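PDB 4JG9: lipoprotein from Bacillus anthracis, which is of unknown function but, as a putative lipoprotein, is probably tethered to the cell membrane and may bind lipid. Local coordinates for residues A[89-94]-A[142-147]; A[101-106]-A[129-134]. One frame throughout, in Å; residues are numbered along the deposited sequence.

Contacts 1 and 2 lie in two antiparallel sheets that meet through their apolar side chains; the centres of the two contacts are about 12 Å apart. Contact 1 pairs strand 88-94 with 142-147, the last strand of the first sheet; contact 2 pairs the start of strand 102-110 with the weakly bonded strand at about 131-132 in the second. In sequence, contact 2 falls between the halves of contact 1. L145 touches both strands of contact 2: its CD2 is 3.9 Å from T132 CG2 and its CD1 4.0 Å from L104 CD2. W92 CZ2 also reaches I106 CD1 at 3.9 Å. Contact 2 alone extends to the second subunit.

Contact 1 (A[89-94]-A[142-147]); sequences EIMWYF and ELPLTM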
loop_
_atom_site.group_PDB
_atom_site.type_symbol
_atom_site.label_atom_id
_atom_site.label_comp_id
_atom_site.label_asym_id
_atom_site.label_seq_id
_atom_site.Cartn_x
_atom_site.Cartn_y
_atom_site.Cartn_z
ATOM N N GLU A 89 14.549 7.587 9.992
ATOM C CA GLU A 89 15.478 6.836 9.167
ATOM C C GLU A 89 16.212 5.867 10.083
ATOM O O GLU A 89 16.909 6.283 11.012
ATOM C CB GLU A 89 16.455 7.764 8.448
ATOM C CG GLU A 89 17.393 7.046 7.480
ATOM C CD GLU A 89 18.387 7.985 6.801
ATOM O OE1 GLU A 89 19.233 8.578 7.509
ATOM O OE2 GLU A 89 18.319 8.131 5.559
ATOM N N ILE A 90 16.048 4.574 9.842
ATOM C CA ILE A 90 16.690 3.602 10.706
ATOM C C ILE A 90 17.606 2.687 9.921
ATOM O O ILE A 90 17.239 2.150 8.877
ATOM C CB ILE A 90 15.652 2.786 11.496
ATOM C CG1 ILE A 90 14.866 3.744 12.395
ATOM C CG2 ILE A 90 16.344 1.714 12.338
ATOM C CD1 ILE A 90 13.796 3.121 13.248
HETATM N N MSE A 91 18.825 2.539 10.415
HETATM C CA MSE A 91 19.781 1.704 9.731
HETATM C C MSE A 91 19.448 0.218 9.898
HETATM O O MSE A 91 19.221 -0.271 11.013
HETATM C CB MSE A 91 21.198 2.046 10.187
HETATM C CG MSE A 91 21.885 3.068 9.257
HETATM SE SE MSE A 91 22.553 2.132 7.668
HETATM C CE MSE A 91 23.003 0.544 8.691
ATOM N N TRP A 92 19.382 -0.488 8.774
ATOM C CA TRP A 92 19.152 -1.926 8.801
ATOM C C TRP A 92 20.450 -2.667 8.519
ATOM O O TRP A 92 21.305 -2.173 7.775
ATOM C CB TRP A 92 18.072 -2.319 7.805
ATOM C CG TRP A 92 16.710 -2.077 8.344
ATOM C CD1 TRP A 92 16.146 -0.863 8.635
ATOM C CD2 TRP A 92 15.724 -3.065 8.660
ATOM N NE1 TRP A 92 14.873 -1.036 9.125
ATOM C CE2 TRP A 92 14.584 -2.377 9.145
ATOM C CE3 TRP A 92 15.690 -4.461 8.583
ATOM C CZ2 TRP A 92 13.421 -3.038 9.548
ATOM C CZ3 TRP A 92 14.528 -5.121 8.988
ATOM C CH2 TRP A 92 13.411 -4.404 9.462
ATOM N N TYR A 93 20.596 -3.843 9.128
ATOM C CA TYR A 93 21.832 -4.610 9.035
ATOM C C TYR A 93 21.569 -6.033 8.566
ATOM O O TYR A 93 20.726 -6.743 9.141
ATOM C CB TYR A 93 22.534 -4.643 10.398
ATOM C CG TYR A 93 22.954 -3.289 10.915
ATOM C CD1 TYR A 93 22.068 -2.493 11.629
ATOM C CD2 TYR A 93 24.244 -2.812 10.709
ATOM C CE1 TYR A 93 22.455 -1.248 12.120
ATOM C CE2 TYR A 93 24.638 -1.572 11.190
ATOM C CZ TYR A 93 23.741 -0.795 11.899
ATOM O OH TYR A 93 24.121 0.440 12.382
ATOM N N PHE A 94 22.317 -6.452 7.545
ATOM C CA PHE A 94 22.158 -7.778 6.957
ATOM C C PHE A 94 23.270 -8.692 7.422
ATOM O O PHE A 94 24.305 -8.807 6.765
ATOM C CB PHE A 94 22.108 -7.670 5.432
ATOM C CG PHE A 94 21.107 -6.667 4.956
ATOM C CD1 PHE A 94 19.753 -6.928 5.057
ATOM C CD2 PHE A 94 21.516 -5.446 4.456
ATOM C CE1 PHE A 94 18.830 -6.002 4.652
ATOM C CE2 PHE A 94 20.596 -4.516 4.048
ATOM C CZ PHE A 94 19.251 -4.792 4.146
ATOM N N GLU A 142 24.599 -3.216 5.057
ATOM C CA GLU A 142 23.747 -2.239 5.724
ATOM C C GLU A 142 23.002 -1.317 4.764
ATOM O O GLU A 142 23.459 -1.040 3.667
ATOM C CB GLU A 142 24.533 -1.441 6.764
ATOM C CG GLU A 142 25.417 -0.354 6.193
ATOM C CD GLU A 142 26.191 0.384 7.263
ATOM O OE1 GLU A 142 26.587 -0.246 8.260
ATOM O OE2 GLU A 142 26.411 1.597 7.099
ATOM N N LEU A 143 21.848 -0.837 5.206
ATOM C CA LEU A 143 20.960 -0.019 4.387
ATOM C C LEU A 143 20.022 0.827 5.250
ATOM O O LEU A 143 19.336 0.312 6.129
ATOM C CB LEU A 143 20.148 -0.917 3.433
ATOM C CG LEU A 143 19.233 -0.204 2.414
ATOM C CD1 LEU A 143 20.042 0.493 1.339
ATOM C CD2 LEU A 143 18.213 -1.148 1.792
ATOM N N PRO A 144 19.979 2.136 4.993
ATOM C CA PRO A 144 19.084 3.029 5.736
ATOM C C PRO A 144 17.674 3.006 5.179
ATOM O O PRO A 144 17.498 3.108 3.978
ATOM C CB PRO A 144 19.703 4.411 5.538
ATOM C CG PRO A 144 20.655 4.280 4.410
ATOM C CD PRO A 144 20.744 2.849 3.964
ATOM N N LEU A 145 16.694 2.816 6.053
ATOM C CA LEU A 145 15.298 2.783 5.658
ATOM C C LEU A 145 14.492 3.758 6.501
ATOM O O LEU A 145 14.590 3.768 7.739
ATOM C CB LEU A 145 14.731 1.379 5.852
ATOM C CG LEU A 145 15.393 0.275 5.031
ATOM C CD1 LEU A 145 14.754 -1.073 5.354
ATOM C CD2 LEU A 145 15.279 0.594 3.556
ATOM N N THR A 146 13.682 4.572 5.845
ATOM C CA THR A 146 12.829 5.500 6.568
ATOM C C THR A 146 11.460 4.865 6.775
ATOM O O THR A 146 10.781 4.469 5.813
ATOM C CB THR A 146 12.712 6.845 5.835
ATOM O OG1 THR A 146 14.022 7.402 5.669
ATOM C CG2 THR A 146 11.867 7.825 6.629
HETATM N N MSE A 147 11.059 4.762 8.039
HETATM C CA MSE A 147 9.836 4.052 8.385
HETATM C C MSE A 147 8.887 4.912 9.182
HETATM O O MSE A 147 9.300 5.885 9.813
HETATM C CB MSE A 147 10.166 2.817 9.221
HETATM C CG MSE A 147 11.214 1.911 8.618
HETATM SE SE MSE A 147 11.499 0.283 9.673
HETATM C CE MSE A 147 12.421 1.030 11.109
#
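The indole of W92 is gripped by two side chains of strand 142-147 that reach it from different directions. L145 CD1 sits over one face, 3.6 Å from the centroid of the five-membered ring and 12° off its normal, a CH-pi contact. M147, a selenomethionine, meets the rim instead: its SE lies near the ring plane, 3.7 Å from W92 NE1, in a Met-aromatic contact, and its bent end (chi3 -73°) carries CE to I90, whose side chain it crosses at about a right angle. F94 turns an edge to L143, with CE2 3.7 Å from L143 CB.

The opposite face is more polar. E89 runs beside P144, pointing the same way. Y93 and E142 also lie side by side, ring and carboxylate planes 87° apart.

Four backbone hydrogen bonds link I90 with L145 and W92 with L143, I90 N to L145 O being 2.7 Å. P144 falls at a non-hydrogen-bonded position opposite M91, so its missing N-H costs this pairing nothing. The chemistry is thus two-sided: aromatic and aliphatic groups, with I106 and L104 of strand 102-110, build the core, while the carboxylates stay on the exposed side.

Contact 2 (A[101-106]-A[129-134]); sequences TGKLSI and TWTTSN
The carbonyl of W130 takes I106 N at 2.9 Å, nearly along the C=O axis (C=O...N 171°), and S105 CA makes a CA-H...O contact with the same oxygen. L104 O likewise takes T132 N at 2.7 Å, with T131 CA beside it. The indole of W130 leads away from 101-106 to the second subunit, where its NE1 bonds P128 O; W130 also packs on E127 of that subunit.

T132 OG1 sits between the backbone N and carbonyl carbon (chi1 60°). There it accepts L104 N at 3.1 Å and donates to N134 O at 2.8 Å, in that carbonyl's plane. At the non-hydrogen-bonded S105-T131 pair the hydroxyls meet, S105 OG 2.7 Å from T131 OG1, which also bonds E127 OE2 of the second subunit. K103 lays CB 3.4 Å from T131 CG2 and, bent at chi2, passes the corner at 133-134, its NZ reaching S133 O at 3.0 Å as well as T135 OG1.

Side-chain groups thus add to the two backbone bonds: the T132 hydroxyl links the L104 N-H to the N134 carbonyl within the corner, and the serine-threonine pair reaches the subunit interface, where a nearby carboxylate would probably polarise the T131 hydroxyl.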
loop_
_atom_site.group_PDB
_atom_site.type_symbol
_atom_site.label_atom_id
_atom_site.label_comp_id
_atom_site.label_asym_id
_atom_site.label_seq_id
_atom_site.Cartn_x
_atom_site.Cartn_y
_atom_site.Cartn_z
ATOM N N THR A 101 19.565 -12.716 -2.574
ATOM C CA THR A 101 19.519 -11.539 -3.430
ATOM C C THR A 101 18.070 -11.173 -3.769
ATOM O O THR A 101 17.247 -12.064 -3.995
ATOM C CB THR A 101 20.263 -11.803 -4.750
ATOM O OG1 THR A 101 21.604 -12.202 -4.477
ATOM C CG2 THR A 101 20.255 -10.564 -5.658
ATOM N N GLY A 102 17.756 -9.878 -3.809
ATOM C CA GLY A 102 16.447 -9.427 -4.263
ATOM C C GLY A 102 15.993 -8.109 -3.657
ATOM O O GLY A 102 16.645 -7.569 -2.765
ATOM N N LYS A 103 14.865 -7.584 -4.121
ATOM C CA LYS A 103 14.324 -6.397 -3.478
ATOM C C LYS A 103 13.828 -6.811 -2.092
ATOM O O LYS A 103 13.368 -7.943 -1.889
ATOM C CB LYS A 103 13.146 -5.809 -4.266
ATOM C CG LYS A 103 13.376 -5.582 -5.732
ATOM C CD LYS A 103 14.374 -4.501 -6.024
ATOM C CE LYS A 103 14.287 -4.164 -7.516
ATOM N NZ LYS A 103 15.554 -3.565 -7.995
ATOM N N LEU A 104 13.910 -5.891 -1.143
ATOM C CA LEU A 104 13.490 -6.177 0.227
ATOM C C LEU A 104 12.087 -5.656 0.482
ATOM O O LEU A 104 11.792 -4.488 0.198
ATOM C CB LEU A 104 14.464 -5.537 1.222
ATOM C CG LEU A 104 14.171 -5.694 2.709
ATOM C CD1 LEU A 104 14.540 -7.085 3.181
ATOM C CD2 LEU A 104 14.945 -4.651 3.486
ATOM N N SER A 105 11.223 -6.520 1.003
ATOM C CA SER A 105 9.869 -6.109 1.378
ATOM C C SER A 105 9.628 -6.222 2.881
ATOM O O SER A 105 10.095 -7.156 3.544
ATOM C CB SER A 105 8.804 -6.938 0.640
ATOM O OG SER A 105 8.989 -6.935 -0.765
ATOM N N ILE A 106 8.894 -5.256 3.411
ATOM C CA ILE A 106 8.474 -5.307 4.792
ATOM C C ILE A 106 6.974 -5.097 4.868
ATOM O O ILE A 106 6.463 -4.069 4.436
ATOM C CB ILE A 106 9.145 -4.236 5.640
ATOM C CG1 ILE A 106 10.648 -4.485 5.709
ATOM C CG2 ILE A 106 8.562 -4.253 7.049
ATOM C CD1 ILE A 106 11.406 -3.300 6.221
ATOM N N THR A 129 5.479 2.416 0.855
ATOM C CA THR A 129 5.753 1.324 -0.087
ATOM C C THR A 129 6.101 0.025 0.638
ATOM O O THR A 129 6.667 0.047 1.734
ATOM C CB THR A 129 6.892 1.683 -1.048
ATOM O OG1 THR A 129 8.002 2.201 -0.293
ATOM C CG2 THR A 129 6.423 2.753 -2.041
ATOM N N TRP A 130 5.764 -1.098 0.010
ATOM C CA TRP A 130 5.998 -2.426 0.568
ATOM C C TRP A 130 7.464 -2.786 0.458
ATOM O O TRP A 130 8.019 -3.481 1.324
ATOM C CB TRP A 130 5.216 -3.498 -0.204
ATOM C CG TRP A 130 3.739 -3.249 -0.370
ATOM C CD1 TRP A 130 3.110 -2.750 -1.478
ATOM C CD2 TRP A 130 2.707 -3.524 0.586
ATOM N NE1 TRP A 130 1.747 -2.695 -1.265
ATOM C CE2 TRP A 130 1.477 -3.154 -0.002
ATOM C CE3 TRP A 130 2.704 -4.049 1.884
ATOM C CZ2 TRP A 130 0.253 -3.288 0.663
ATOM C CZ3 TRP A 130 1.480 -4.172 2.550
ATOM C CH2 TRP A 130 0.273 -3.791 1.930
ATOM N N THR A 131 8.076 -2.329 -0.632
ATOM C CA THR A 131 9.331 -2.893 -1.108
ATOM C C THR A 131 10.371 -1.839 -1.469
ATOM O O THR A 131 10.042 -0.814 -2.059
ATOM C CB THR A 131 9.031 -3.764 -2.351
ATOM O OG1 THR A 131 8.074 -4.771 -1.996
ATOM C CG2 THR A 131 10.294 -4.416 -2.923
ATOM N N THR A 132 11.634 -2.094 -1.144
ATOM C CA THR A 132 12.692 -1.155 -1.498
ATOM C C THR A 132 12.829 -1.094 -3.008
ATOM O O THR A 132 12.497 -2.064 -3.690
ATOM C CB THR A 132 14.038 -1.589 -0.928
ATOM O OG1 THR A 132 14.393 -2.882 -1.456
ATOM C CG2 THR A 132 13.968 -1.646 0.606
ATOM N N SER A 133 13.305 0.030 -3.544
ATOM C CA SER A 133 13.518 0.089 -4.991
ATOM C C SER A 133 14.822 -0.583 -5.335
ATOM O O SER A 133 15.043 -0.988 -6.482
ATOM C CB SER A 133 13.525 1.517 -5.534
ATOM O OG SER A 133 14.570 2.278 -4.973
ATOM N N ASN A 134 15.692 -0.722 -4.341
ATOM C CA ASN A 134 17.006 -1.312 -4.601
ATOM C C ASN A 134 17.057 -2.800 -4.286
ATOM O O ASN A 134 16.268 -3.318 -3.487
ATOM C CB ASN A 134 18.078 -0.571 -3.811
ATOM C CG ASN A 134 17.913 -0.745 -2.319
ATOM O OD1 ASN A 134 16.926 -0.285 -1.735
ATOM N ND2 ASN A 134 18.899 -1.381 -1.687
HETATM O O HOH W 1 7.074 -1.629 4.017
#